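PDB 4WOJ: aspartate semialdehyde dehydrogenase from Francisella tularensis subsp. tularensis, which probably catalyses the NADPH-dependent reductive dephosphorylation of L-aspartyl-4-phosphate to L-aspartate semialdehyde, a shared early step towards lysine, threonine and methionine. Local coordinates for residues D73-C78 / A94-F99; L107-D112 / A248-K253; N163-Q168 / D264-R269; I307-E312 / I331-S336. All blocks are in the same frame, centred on the assembly; numbering follows the deposited sequence.

Contact 1: residues D73-C78 / A94-F99; sequences DILLSC and AGWQGF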
loop_
_atom_site.group_PDB
_atom_site.type_symbol
_atom_site.label_atom_id
_atom_site.label_comp_id
_atom_site.label_asym_id
_atom_site.label_seq_id
_atom_site.Cartn_x
_atom_site.Cartn_y
_atom_site.Cartn_z
ATOM N N ASP B 73 -6.314 32.763 26.701
ATOM C CA ASP B 73 -5.218 33.367 25.977
ATOM C C ASP B 73 -4.870 32.585 24.694
ATOM O O ASP B 73 -4.362 33.150 23.699
ATOM C CB ASP B 73 -4.004 33.422 26.879
ATOM C CG ASP B 73 -4.189 34.391 28.015
ATOM O OD1 ASP B 73 -4.181 35.609 27.723
ATOM O OD2 ASP B 73 -4.388 33.942 29.187
ATOM N N ILE B 74 -5.145 31.286 24.765
ATOM C CA ILE B 74 -4.801 30.331 23.744
ATOM C C ILE B 74 -5.847 29.231 23.746
ATOM O O ILE B 74 -6.189 28.683 24.793
ATOM C CB ILE B 74 -3.424 29.674 24.012
ATOM C CG1 ILE B 74 -2.308 30.724 24.068
ATOM C CG2 ILE B 74 -3.105 28.629 22.934
ATOM C CD1 ILE B 74 -0.919 30.129 24.264
ATOM N N LEU B 75 -6.321 28.879 22.556
ATOM C CA LEU B 75 -7.231 27.754 22.394
ATOM C C LEU B 75 -6.596 26.736 21.465
ATOM O O LEU B 75 -5.921 27.096 20.503
ATOM C CB LEU B 75 -8.560 28.219 21.815
ATOM C CG LEU B 75 -9.332 29.219 22.689
ATOM C CD1 LEU B 75 -10.449 29.833 21.877
ATOM C CD2 LEU B 75 -9.878 28.532 23.944
ATOM N N LEU B 76 -6.801 25.461 21.776
ATOM C CA LEU B 76 -6.201 24.385 21.012
ATOM C C LEU B 76 -7.257 23.340 20.634
ATOM O O LEU B 76 -7.773 22.600 21.498
ATOM C CB LEU B 76 -5.071 23.754 21.817
ATOM C CG LEU B 76 -4.066 22.955 20.996
ATOM C CD1 LEU B 76 -2.766 22.866 21.781
ATOM C CD2 LEU B 76 -4.607 21.574 20.653
ATOM N N SER B 77 -7.555 23.268 19.335
ATOM C CA SER B 77 -8.676 22.435 18.857
ATOM C C SER B 77 -8.205 21.202 18.098
ATOM O O SER B 77 -7.425 21.309 17.176
ATOM C CB SER B 77 -9.625 23.243 17.965
ATOM O OG SER B 77 -10.730 22.438 17.583
ATOM N N CYS B 78 -8.688 20.046 18.531
ATOM C CA CYS B 78 -8.636 18.826 17.759
ATOM C C CYS B 78 -10.060 18.468 17.329
ATOM O O CYS B 78 -10.358 17.313 17.006
ATOM C CB CYS B 78 -8.072 17.687 18.601
ATOM S SG CYS B 78 -6.442 18.019 19.266
ATOM N N ALA B 94 -15.764 38.763 17.184
ATOM C CA ALA B 94 -16.033 39.240 18.547
ATOM C C ALA B 94 -14.795 39.810 19.244
ATOM O O ALA B 94 -14.763 39.852 20.465
ATOM C CB ALA B 94 -16.642 38.120 19.379
ATOM N N GLY B 95 -13.783 40.222 18.471
ATOM C CA GLY B 95 -12.598 40.937 18.991
ATOM C C GLY B 95 -11.407 40.123 19.509
ATOM O O GLY B 95 -10.286 40.654 19.598
ATOM N N TRP B 96 -11.627 38.845 19.837
ATOM C CA TRP B 96 -10.610 38.000 20.502
ATOM C C TRP B 96 -9.300 37.946 19.703
ATOM O O TRP B 96 -9.320 37.507 18.584
ATOM C CB TRP B 96 -11.148 36.575 20.662
ATOM C CG TRP B 96 -10.250 35.615 21.384
ATOM C CD1 TRP B 96 -9.936 35.639 22.711
ATOM C CD2 TRP B 96 -9.592 34.453 20.838
ATOM N NE1 TRP B 96 -9.122 34.575 23.028
ATOM C CE2 TRP B 96 -8.887 33.836 21.897
ATOM C CE3 TRP B 96 -9.524 33.878 19.558
ATOM C CZ2 TRP B 96 -8.118 32.671 21.716
ATOM C CZ3 TRP B 96 -8.763 32.719 19.378
ATOM C CH2 TRP B 96 -8.072 32.126 20.457
ATOM N N GLN B 97 -8.179 38.356 20.298
ATOM C CA GLN B 97 -6.870 38.330 19.619
ATOM C C GLN B 97 -5.853 37.298 20.151
ATOM O O GLN B 97 -4.638 37.498 20.046
ATOM C CB GLN B 97 -6.217 39.697 19.672
ATOM C CG GLN B 97 -6.870 40.731 18.789
ATOM C CD GLN B 97 -6.463 42.115 19.234
ATOM O OE1 GLN B 97 -5.322 42.327 19.638
ATOM N NE2 GLN B 97 -7.402 43.056 19.214
ATOM N N GLY B 98 -6.353 36.194 20.683
ATOM C CA GLY B 98 -5.494 35.144 21.171
ATOM C C GLY B 98 -5.075 34.138 20.111
ATOM O O GLY B 98 -5.536 34.170 18.964
ATOM N N PHE B 99 -4.194 33.231 20.516
ATOM C CA PHE B 99 -3.656 32.209 19.622
ATOM C C PHE B 99 -4.587 31.034 19.434
ATOM O O PHE B 99 -5.091 30.442 20.384
ATOM C CB PHE B 99 -2.328 31.690 20.130
ATOM C CG PHE B 99 -1.264 32.730 20.221
ATOM C CD1 PHE B 99 -1.100 33.468 21.384
ATOM C CD2 PHE B 99 -0.391 32.919 19.182
ATOM C CE1 PHE B 99 -0.090 34.408 21.494
ATOM C CE2 PHE B 99 0.616 33.846 19.277
ATOM C CZ PHE B 99 0.776 34.593 20.434
#
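Phe99 grips the start of strand 74-77 with both of its backbone polar atoms. Phe99 N donates to Asp73 O at 3.2 Å, and Phe99 O accepts from Leu75 N at 2.9 Å, almost straight out from the carbonyl (C=O...N 177°). These bonds bracket Ile74 in a parallel bridge with Phe99, and Ile74 CA makes a C-H...O contact to Phe99 O. Other polar atoms are satisfied outside the pair: Trp96 NE1 donates to Met72 O, Asp73 OD2 takes the backbone N of Lys9, and Arg92 NH1 bonds both Trp96 O and Gly98 O. Ile74 CG1 meets Phe99 CD1 at 4.0 Å on one side of the sheet. On the other, Leu75 CD1 sits over a face of the Trp96 indole, 4.0 Å from the centroid of its six-membered ring, a CH-pi contact. Trp96 CG is anti to its backbone N (chi1 -177°), which starts the indole towards strand 74-77. Gly95 closes helix 81-93 in a Schellman motif. The contact completes a right-handed beta-alpha-beta crossover of the Rossmann-type domain, with Leu91 of helix 81-93 against Leu75 and Trp96, strand 8-13 on the far edge of strand 74-77, and Ile368 of helix 354-369 against Ile74 and Phe99.

Contact 2: residues L107-D112 / A248-K253; sequences LRLDKD and ATELNK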
loop_
_atom_site.group_PDB
_atom_site.type_symbol
_atom_site.label_atom_id
_atom_site.label_comp_id
_atom_site.label_asym_id
_atom_site.label_seq_id
_atom_site.Cartn_x
_atom_site.Cartn_y
_atom_site.Cartn_z
ATOM N N LEU B 107 -8.055 26.283 7.984
ATOM C CA LEU B 107 -7.266 27.499 7.920
ATOM C C LEU B 107 -5.876 27.338 7.317
ATOM O O LEU B 107 -5.161 28.320 7.245
ATOM C CB LEU B 107 -7.156 28.091 9.335
ATOM C CG LEU B 107 -8.507 28.501 9.951
ATOM C CD1 LEU B 107 -8.413 28.762 11.452
ATOM C CD2 LEU B 107 -9.087 29.715 9.232
ATOM N N ARG B 108 -5.498 26.125 6.892
ATOM C CA ARG B 108 -4.098 25.830 6.508
ATOM C C ARG B 108 -3.441 26.784 5.547
ATOM O O ARG B 108 -2.239 27.072 5.708
ATOM C CB ARG B 108 -3.951 24.440 5.913
ATOM C CG ARG B 108 -3.825 23.396 6.990
ATOM C CD ARG B 108 -3.466 22.039 6.448
ATOM N NE ARG B 108 -3.849 21.094 7.468
ATOM C CZ ARG B 108 -4.361 19.898 7.253
ATOM N NH1 ARG B 108 -4.554 19.433 6.014
ATOM N NH2 ARG B 108 -4.673 19.164 8.305
ATOM N N LEU B 109 -4.210 27.273 4.579
ATOM C CA LEU B 109 -3.637 28.033 3.460
ATOM C C LEU B 109 -3.959 29.540 3.433
ATOM O O LEU B 109 -3.619 30.205 2.469
ATOM C CB LEU B 109 -3.980 27.351 2.104
ATOM C CG LEU B 109 -3.761 25.825 2.125
ATOM C CD1 LEU B 109 -4.259 25.153 0.860
ATOM C CD2 LEU B 109 -2.299 25.450 2.392
ATOM N N ASP B 110 -4.578 30.077 4.483
ATOM C CA ASP B 110 -4.740 31.537 4.594
ATOM C C ASP B 110 -3.380 32.172 4.740
ATOM O O ASP B 110 -2.496 31.595 5.357
ATOM C CB ASP B 110 -5.613 31.911 5.808
ATOM C CG ASP B 110 -5.852 33.445 5.954
ATOM O OD1 ASP B 110 -5.095 34.259 5.378
ATOM O OD2 ASP B 110 -6.806 33.848 6.669
ATOM N N LYS B 111 -3.215 33.378 4.214
ATOM C CA LYS B 111 -1.941 34.099 4.356
ATOM C C LYS B 111 -1.629 34.366 5.851
ATOM O O LYS B 111 -0.475 34.359 6.270
ATOM C CB LYS B 111 -1.946 35.408 3.548
ATOM N N ASP B 112 -2.672 34.587 6.637
ATOM C CA ASP B 112 -2.519 34.826 8.079
ATOM C C ASP B 112 -2.080 33.588 8.863
ATOM O O ASP B 112 -1.439 33.726 9.897
ATOM C CB ASP B 112 -3.821 35.400 8.656
ATOM C CG ASP B 112 -4.121 36.804 8.123
ATOM O OD1 ASP B 112 -3.154 37.528 7.739
ATOM O OD2 ASP B 112 -5.323 37.168 8.073
ATOM N N ALA B 248 1.553 18.957 -1.951
ATOM C CA ALA B 248 2.553 19.869 -2.539
ATOM C C ALA B 248 2.500 21.247 -1.907
ATOM O O ALA B 248 3.509 21.814 -1.555
ATOM C CB ALA B 248 2.399 19.950 -4.033
ATOM N N THR B 249 1.303 21.774 -1.748
ATOM C CA THR B 249 1.093 23.156 -1.316
ATOM C C THR B 249 1.477 23.386 0.132
ATOM O O THR B 249 2.073 24.408 0.470
ATOM C CB THR B 249 -0.381 23.558 -1.529
ATOM O OG1 THR B 249 -1.234 22.438 -1.213
ATOM C CG2 THR B 249 -0.584 23.964 -3.006
ATOM N N GLU B 250 1.156 22.414 0.968
ATOM C CA GLU B 250 1.530 22.429 2.399
ATOM C C GLU B 250 3.048 22.287 2.612
ATOM O O GLU B 250 3.648 23.050 3.371
ATOM C CB GLU B 250 0.773 21.339 3.177
ATOM C CG GLU B 250 -0.733 21.582 3.195
ATOM C CD GLU B 250 -1.533 20.579 4.024
ATOM O OE1 GLU B 250 -0.934 19.809 4.811
ATOM O OE2 GLU B 250 -2.775 20.541 3.851
ATOM N N LEU B 251 3.660 21.333 1.917
ATOM C CA LEU B 251 5.119 21.182 1.962
ATOM C C LEU B 251 5.809 22.488 1.579
ATOM O O LEU B 251 6.727 22.944 2.256
ATOM C CB LEU B 251 5.615 20.060 1.029
ATOM C CG LEU B 251 7.148 19.914 0.955
ATOM C CD1 LEU B 251 7.676 19.391 2.280
ATOM C CD2 LEU B 251 7.605 19.030 -0.178
ATOM N N ASN B 252 5.362 23.101 0.497
ATOM C CA ASN B 252 5.958 24.387 0.064
ATOM C C ASN B 252 5.643 25.540 1.022
ATOM O O ASN B 252 6.485 26.389 1.285
ATOM C CB ASN B 252 5.621 24.661 -1.395
ATOM C CG ASN B 252 6.383 23.714 -2.316
ATOM O OD1 ASN B 252 7.586 23.883 -2.521
ATOM N ND2 ASN B 252 5.722 22.661 -2.790
ATOM N N LYS B 253 4.463 25.515 1.622
ATOM C CA LYS B 253 4.165 26.507 2.663
ATOM C C LYS B 253 5.076 26.290 3.887
ATOM O O LYS B 253 5.579 27.241 4.450
ATOM C CB LYS B 253 2.691 26.509 3.044
ATOM C CG LYS B 253 2.388 27.521 4.132
ATOM C CD LYS B 253 0.928 27.966 4.172
ATOM C CE LYS B 253 0.815 29.242 5.001
ATOM N NZ LYS B 253 -0.600 29.678 5.187
#
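Arg108 and Leu109, the middle residues of a type I turn from Leu107 to Asp110, face helix 242-255 with backbones well apart, Leu109 CA and Glu250 CA being 7.7 Å from each other, and long side chains fill the gap. Arg108 NH1 forms a salt bridge to Glu250 OE2 at 3.0 Å, meeting the oxygen on its syn side. The bond is bent (N-H...O 146°), and the guanidinium and carboxylate planes stand 69° apart; Arg108 CD also lies 3.1 Å from Glu250 OE2. Each partner has a second hold, Arg108 NE on Gly138 O and Glu250 OE1 on Asn140 N. Lys253 leaves the helix with CG anti to its backbone N (chi1 179°) and runs extended to the turn, where Lys253 NZ donates to Arg108 O at 3.1 Å and lies 2.7 Å from Asp110 O. Ser113 O is a further acceptor for that ammonium. Leu109 CD2 rests beside Glu250 CG at 4.2 Å. Asp110 OD1 takes Asp112 N in an Asx turn. Charged ends thus tie a loop of the NAD-binding domain to a helix of the dimerisation domain; with Arg108 about 7 Å from the predicted nucleophile Cys141, side chain to side chain, their charges may contribute to the field around the active site.

Contact 3: residues N163-Q168 / D264-R269; sequences NSSTYQ and DGICVR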
loop_
_atom_site.group_PDB
_atom_site.type_symbol
_atom_site.label_atom_id
_atom_site.label_comp_id
_atom_site.label_asym_id
_atom_site.label_seq_id
_atom_site.Cartn_x
_atom_site.Cartn_y
_atom_site.Cartn_z
ATOM N N ASN B 163 7.663 11.694 -5.558
ATOM C CA ASN B 163 6.491 10.853 -5.721
ATOM C C ASN B 163 6.264 10.098 -4.421
ATOM O O ASN B 163 7.211 9.446 -3.944
ATOM C CB ASN B 163 6.692 9.848 -6.810
ATOM C CG ASN B 163 5.407 9.122 -7.154
ATOM O OD1 ASN B 163 4.599 9.637 -7.914
ATOM N ND2 ASN B 163 5.230 7.909 -6.644
ATOM N N SER B 164 5.058 10.209 -3.840
ATOM C CA SER B 164 4.662 9.377 -2.712
ATOM C C SER B 164 3.435 8.520 -3.018
ATOM O O SER B 164 2.431 9.011 -3.516
ATOM C CB SER B 164 4.383 10.217 -1.481
ATOM O OG SER B 164 3.735 9.437 -0.453
ATOM N N SER B 165 3.531 7.234 -2.722
ATOM C CA SER B 165 2.381 6.310 -2.724
ATOM C C SER B 165 2.132 5.903 -1.266
ATOM O O SER B 165 2.984 5.332 -0.645
ATOM C CB SER B 165 2.670 5.057 -3.551
ATOM O OG SER B 165 2.980 5.357 -4.911
ATOM N N THR B 166 0.963 6.217 -0.728
ATOM C CA THR B 166 0.726 6.042 0.657
ATOM C C THR B 166 -0.139 4.831 0.916
ATOM O O THR B 166 -0.818 4.315 0.027
ATOM C CB THR B 166 0.049 7.235 1.309
ATOM O OG1 THR B 166 -1.348 7.199 1.021
ATOM C CG2 THR B 166 0.664 8.544 0.821
ATOM N N TYR B 167 -0.009 4.367 2.140
ATOM C CA TYR B 167 -0.620 3.158 2.641
ATOM C C TYR B 167 -1.096 3.662 3.967
ATOM O O TYR B 167 -0.387 3.593 4.952
ATOM C CB TYR B 167 0.418 2.069 2.845
ATOM C CG TYR B 167 1.213 1.556 1.612
ATOM C CD1 TYR B 167 2.150 2.336 0.949
ATOM C CD2 TYR B 167 1.056 0.243 1.183
ATOM C CE1 TYR B 167 2.869 1.836 -0.157
ATOM C CE2 TYR B 167 1.764 -0.272 0.101
ATOM C CZ TYR B 167 2.672 0.533 -0.571
ATOM O OH TYR B 167 3.325 -0.031 -1.651
ATOM N N GLN B 168 -2.227 4.334 3.936
ATOM C CA GLN B 168 -2.736 5.081 5.056
ATOM C C GLN B 168 -3.719 4.368 5.966
ATOM O O GLN B 168 -4.668 3.734 5.519
ATOM C CB GLN B 168 -3.461 6.292 4.539
ATOM C CG GLN B 168 -2.476 7.280 3.997
ATOM C CD GLN B 168 -3.159 8.490 3.454
ATOM O OE1 GLN B 168 -2.904 8.893 2.302
ATOM N NE2 GLN B 168 -4.008 9.119 4.285
ATOM N N ASP B 264 3.630 14.650 -5.625
ATOM C CA ASP B 264 2.488 14.027 -6.262
ATOM C C ASP B 264 2.552 12.538 -5.979
ATOM O O ASP B 264 3.527 12.043 -5.453
ATOM C CB ASP B 264 2.473 14.317 -7.775
ATOM C CG ASP B 264 1.034 14.473 -8.346
ATOM O OD1 ASP B 264 0.077 13.901 -7.736
ATOM O OD2 ASP B 264 0.870 15.202 -9.392
ATOM N N GLY B 265 1.478 11.865 -6.340
ATOM C CA GLY B 265 1.361 10.444 -6.259
ATOM C C GLY B 265 -0.084 10.108 -5.916
ATOM O O GLY B 265 -1.007 10.877 -6.229
ATOM N N ILE B 266 -0.275 8.958 -5.275
ATOM C CA ILE B 266 -1.580 8.547 -4.891
ATOM C C ILE B 266 -1.693 8.223 -3.400
ATOM O O ILE B 266 -0.798 7.603 -2.811
ATOM C CB ILE B 266 -1.980 7.328 -5.682
ATOM C CG1 ILE B 266 -3.507 7.143 -5.600
ATOM C CG2 ILE B 266 -1.209 6.107 -5.158
ATOM C CD1 ILE B 266 -3.993 5.817 -6.113
ATOM N N CYS B 267 -2.841 8.588 -2.833
ATOM C CA CYS B 267 -3.164 8.294 -1.451
ATOM C C CYS B 267 -4.172 7.112 -1.330
ATOM O O CYS B 267 -5.251 7.142 -1.891
ATOM C CB CYS B 267 -3.638 9.580 -0.746
ATOM S SG CYS B 267 -2.364 10.883 -0.590
ATOM N N VAL B 268 -3.806 6.090 -0.572
ATOM C CA VAL B 268 -4.567 4.850 -0.505
ATOM C C VAL B 268 -4.828 4.463 0.946
ATOM O O VAL B 268 -3.922 4.471 1.772
ATOM C CB VAL B 268 -3.823 3.689 -1.166
ATOM C CG1 VAL B 268 -4.715 2.445 -1.291
ATOM C CG2 VAL B 268 -3.282 4.080 -2.567
ATOM N N ARG B 269 -6.079 4.165 1.241
ATOM C CA ARG B 269 -6.451 3.685 2.521
ATOM C C ARG B 269 -6.216 2.204 2.572
ATOM O O ARG B 269 -6.571 1.489 1.600
ATOM C CB ARG B 269 -7.933 3.980 2.764
ATOM C CG ARG B 269 -8.320 3.768 4.180
ATOM C CD ARG B 269 -7.709 4.835 5.038
ATOM N NE ARG B 269 -8.507 6.043 5.031
ATOM C CZ ARG B 269 -8.086 7.210 5.497
ATOM N NH1 ARG B 269 -6.841 7.368 5.956
ATOM N NH2 ARG B 269 -8.905 8.245 5.475
HETATM O O HOH W 1 -5.576 9.564 7.033
#
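Thr166 reaches across to the chain from Asp264 to Arg269, which runs parallel to strand 159-167. Its OG1 lies between the backbone N and the carbonyl carbon (chi1 79°), and there the hydroxyl stands in for a backbone acceptor: Val268 N donates to Thr166 OG1 at 3.1 Å. In turn Thr166 OG1 donates to Gln168 OE1 at 2.6 Å, in the amide plane and on a lone pair. Gln168 has CG beside its backbone N (chi1 -72°) and is extended beyond it. Gln168 OE1 also lies 3.2 Å from Cys267 CB. Arg269 starts away from the strand but bends at chi2 and chi3, returning its guanidinium to Gln168 with the two planes nearly perpendicular (87°). The groups are joined through a water, which accepts from Arg269 NH1 at 2.8 Å and, weakly, from Gln168 NE2.

The main chains are bonded by Ser164 N to Asp264 O, Thr166 N to Ile266 O and Gln168 N to Val268 O. Gly265 adopts backbone angles that a side chain would not tolerate, and a CB there would run into Ser164 O. Tyr167 OH bonds Thr166 O of the second subunit, and the reciprocal bond is made too, placing the pairing at the dimer interface. Because Thr166 donates to OE1, the Gln168 amide is fixed in rotation, its NE2 turned to the water and a weak bond to Glu243. The Gln168 side chain lies about 4 Å from that of His276, the predicted proton acceptor, consistent with Thr166 acting as a second-shell residue that positions Gln168 beside the predicted active site.

Contact 4: residues I307-E312 / I331-S336; sequences IDNNKE and IGRIKS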
loop_
_atom_site.group_PDB
_atom_site.type_symbol
_atom_site.label_atom_id
_atom_site.label_comp_id
_atom_site.label_asym_id
_atom_site.label_seq_id
_atom_site.Cartn_x
_atom_site.Cartn_y
_atom_site.Cartn_z
ATOM N N ILE B 307 16.505 2.333 9.023
ATOM C CA ILE B 307 16.354 0.914 9.122
ATOM C C ILE B 307 17.151 0.329 7.987
ATOM O O ILE B 307 16.852 0.571 6.830
ATOM C CB ILE B 307 14.896 0.523 8.940
ATOM C CG1 ILE B 307 14.028 1.258 9.938
ATOM C CG2 ILE B 307 14.715 -0.953 9.134
ATOM C CD1 ILE B 307 14.464 1.119 11.380
ATOM N N ASP B 308 18.140 -0.471 8.342
ATOM C CA ASP B 308 19.084 -1.017 7.404
ATOM C C ASP B 308 18.383 -1.914 6.407
ATOM O O ASP B 308 17.450 -2.647 6.740
ATOM C CB ASP B 308 20.169 -1.762 8.200
ATOM C CG ASP B 308 21.124 -2.509 7.336
ATOM O OD1 ASP B 308 21.865 -1.876 6.561
ATOM O OD2 ASP B 308 21.145 -3.757 7.420
ATOM N N ASN B 309 18.841 -1.842 5.170
ATOM C CA ASN B 309 18.136 -2.438 4.053
ATOM C C ASN B 309 18.403 -3.918 3.963
ATOM O O ASN B 309 19.082 -4.382 3.063
ATOM C CB ASN B 309 18.550 -1.744 2.764
ATOM C CG ASN B 309 17.632 -2.059 1.602
ATOM O OD1 ASN B 309 16.524 -2.565 1.770
ATOM N ND2 ASN B 309 18.086 -1.751 0.427
ATOM N N ASN B 310 17.839 -4.654 4.911
ATOM C CA ASN B 310 17.867 -6.093 4.858
ATOM C C ASN B 310 16.568 -6.624 5.454
ATOM O O ASN B 310 15.853 -5.924 6.164
ATOM C CB ASN B 310 19.070 -6.632 5.603
ATOM C CG ASN B 310 18.929 -6.498 7.098
ATOM O OD1 ASN B 310 18.274 -7.308 7.742
ATOM N ND2 ASN B 310 19.550 -5.479 7.660
ATOM N N LYS B 311 16.288 -7.877 5.147
ATOM C CA LYS B 311 15.002 -8.478 5.411
ATOM C C LYS B 311 14.622 -8.535 6.899
ATOM O O LYS B 311 13.580 -8.019 7.313
ATOM C CB LYS B 311 15.026 -9.866 4.823
ATOM C CG LYS B 311 13.689 -10.571 4.844
ATOM C CD LYS B 311 13.825 -11.890 4.096
ATOM C CE LYS B 311 12.472 -12.519 3.795
ATOM N NZ LYS B 311 12.647 -13.491 2.684
ATOM N N GLU B 312 15.467 -9.145 7.701
ATOM C CA GLU B 312 15.129 -9.302 9.092
ATOM C C GLU B 312 14.756 -7.938 9.704
ATOM O O GLU B 312 13.756 -7.811 10.423
ATOM C CB GLU B 312 16.290 -9.978 9.865
ATOM C CG GLU B 312 16.150 -9.898 11.394
ATOM C CD GLU B 312 16.778 -11.076 12.157
ATOM O OE1 GLU B 312 17.959 -11.418 11.929
ATOM O OE2 GLU B 312 16.080 -11.661 13.026
ATOM N N ILE B 331 12.437 4.828 8.441
ATOM C CA ILE B 331 12.679 5.020 7.013
ATOM C C ILE B 331 13.737 4.085 6.534
ATOM O O ILE B 331 14.813 4.002 7.112
ATOM C CB ILE B 331 13.086 6.450 6.719
ATOM C CG1 ILE B 331 13.592 6.562 5.251
ATOM C CG2 ILE B 331 14.102 6.926 7.709
ATOM C CD1 ILE B 331 13.699 7.974 4.791
ATOM N N GLY B 332 13.415 3.331 5.513
ATOM C CA GLY B 332 14.286 2.246 5.083
ATOM C C GLY B 332 14.134 1.916 3.630
ATOM O O GLY B 332 13.529 2.649 2.900
ATOM N N ARG B 333 14.721 0.802 3.227
ATOM C CA ARG B 333 14.704 0.363 1.867
ATOM C C ARG B 333 15.334 1.472 1.004
ATOM O O ARG B 333 14.988 1.649 -0.139
ATOM C CB ARG B 333 13.286 0.012 1.416
ATOM C CG ARG B 333 12.596 -1.084 2.233
ATOM C CD ARG B 333 13.288 -2.440 2.182
ATOM N NE ARG B 333 13.932 -2.677 0.887
ATOM C CZ ARG B 333 13.337 -3.114 -0.228
ATOM N NH1 ARG B 333 12.037 -3.370 -0.269
ATOM N NH2 ARG B 333 14.065 -3.288 -1.336
ATOM N N ILE B 334 16.275 2.195 1.588
ATOM C CA ILE B 334 16.911 3.309 0.940
ATOM C C ILE B 334 17.847 2.787 -0.138
ATOM O O ILE B 334 18.833 2.155 0.141
ATOM C CB ILE B 334 17.699 4.188 1.933
ATOM C CG1 ILE B 334 16.751 4.765 2.993
ATOM C CG2 ILE B 334 18.421 5.312 1.191
ATOM C CD1 ILE B 334 17.420 5.144 4.299
ATOM N N LYS B 335 17.527 3.059 -1.381
ATOM C CA LYS B 335 18.313 2.522 -2.462
ATOM C C LYS B 335 18.307 3.461 -3.638
ATOM O O LYS B 335 17.449 4.338 -3.775
ATOM C CB LYS B 335 17.767 1.168 -2.851
ATOM C CG LYS B 335 16.395 1.218 -3.465
ATOM C CD LYS B 335 15.904 -0.160 -3.860
ATOM C CE LYS B 335 14.783 -0.061 -4.890
ATOM N NZ LYS B 335 13.734 -1.100 -4.669
ATOM N N SER B 336 19.290 3.282 -4.482
ATOM C CA SER B 336 19.392 4.027 -5.741
ATOM C C SER B 336 18.417 3.405 -6.704
ATOM O O SER B 336 17.896 2.331 -6.475
ATOM C CB SER B 336 20.797 3.907 -6.298
ATOM O OG SER B 336 21.046 2.540 -6.516
HETATM O O HOH W 2 14.751 -1.125 5.344
HETATM O O HOH W 3 17.945 1.443 4.435
#
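Asn309 and Arg333 supply the side-chain hydrogen bond of this contact: Arg333 NE donates to Asn309 OD1 at 2.7 Å. The amide and guanidinium are nearly coplanar, 24° apart, and OD1 arrives at the guanidinium edge close to its plane; Arg333 CD lies 3.3 Å from Asn309 OD1. Asn309 has CG anti to its backbone N (chi1 -166°), which carries the amide towards the strand, while Arg333 bends at chi2 and chi3 to bring NE back to it.

Among backbone bonds, Ile307 N donates to Ile331 O at 3.0 Å. Beyond it waters bridge the two backbones. Ile307 O accepts from two waters, one of which receives Arg333 N at 2.9 Å and the other, weakly, Ile334 N. Arg333 itself has positive phi (58°), a kink that interrupts the extended course of the strand. Asn309 is the centre of an inverse gamma turn, and Asn310 follows as N-cap of helix 311-317, its OD1 taking Asp313 N.

Charged and polar ends continue into the second subunit. Arg333 NH2 and Lys335 NZ both form salt bridges to Glu244 of that subunit, Lys335 NZ also bonds its Gly265 O, and Asn309 ND2 bonds its Gly239 O, so the amide is used at both ends.

In the fold, strand 304-307 is the outermost strand of the mixed sheet within this chain, running parallel to strand 329-336, whose other edge pairs with strand 343-351. Ile331 and Ile334 pack on helix 290-298, while Ile307 meets Tyr317 of helix 311-317, and a sodium ion lies about 5 Å from the Ile307 side chain.

How the contacts relate
Contact 1 lies in the parallel sheet of the NAD-binding domain, and contacts 3 and 4 sit on the two outer strands of the mixed sheet, their centres about 19 Å apart. Contact 2 joins the NAD-binding and dimerisation domains, its centre about 20 Å from those of contacts 1 and 3. Helix 242-255 of contact 2 leads along the chain into strand 263-266 of contact 3, and both contacts approach the predicted catalytic pair: Arg108 and Gln168 have side chains about 7 and 5 Å from that of Cys141. Contacts 1 and 4, centres about 44 Å apart, are remote from it. Across the dimer, Lys335 of contact 4 bonds Gly265 O of contact 3 in the second subunit.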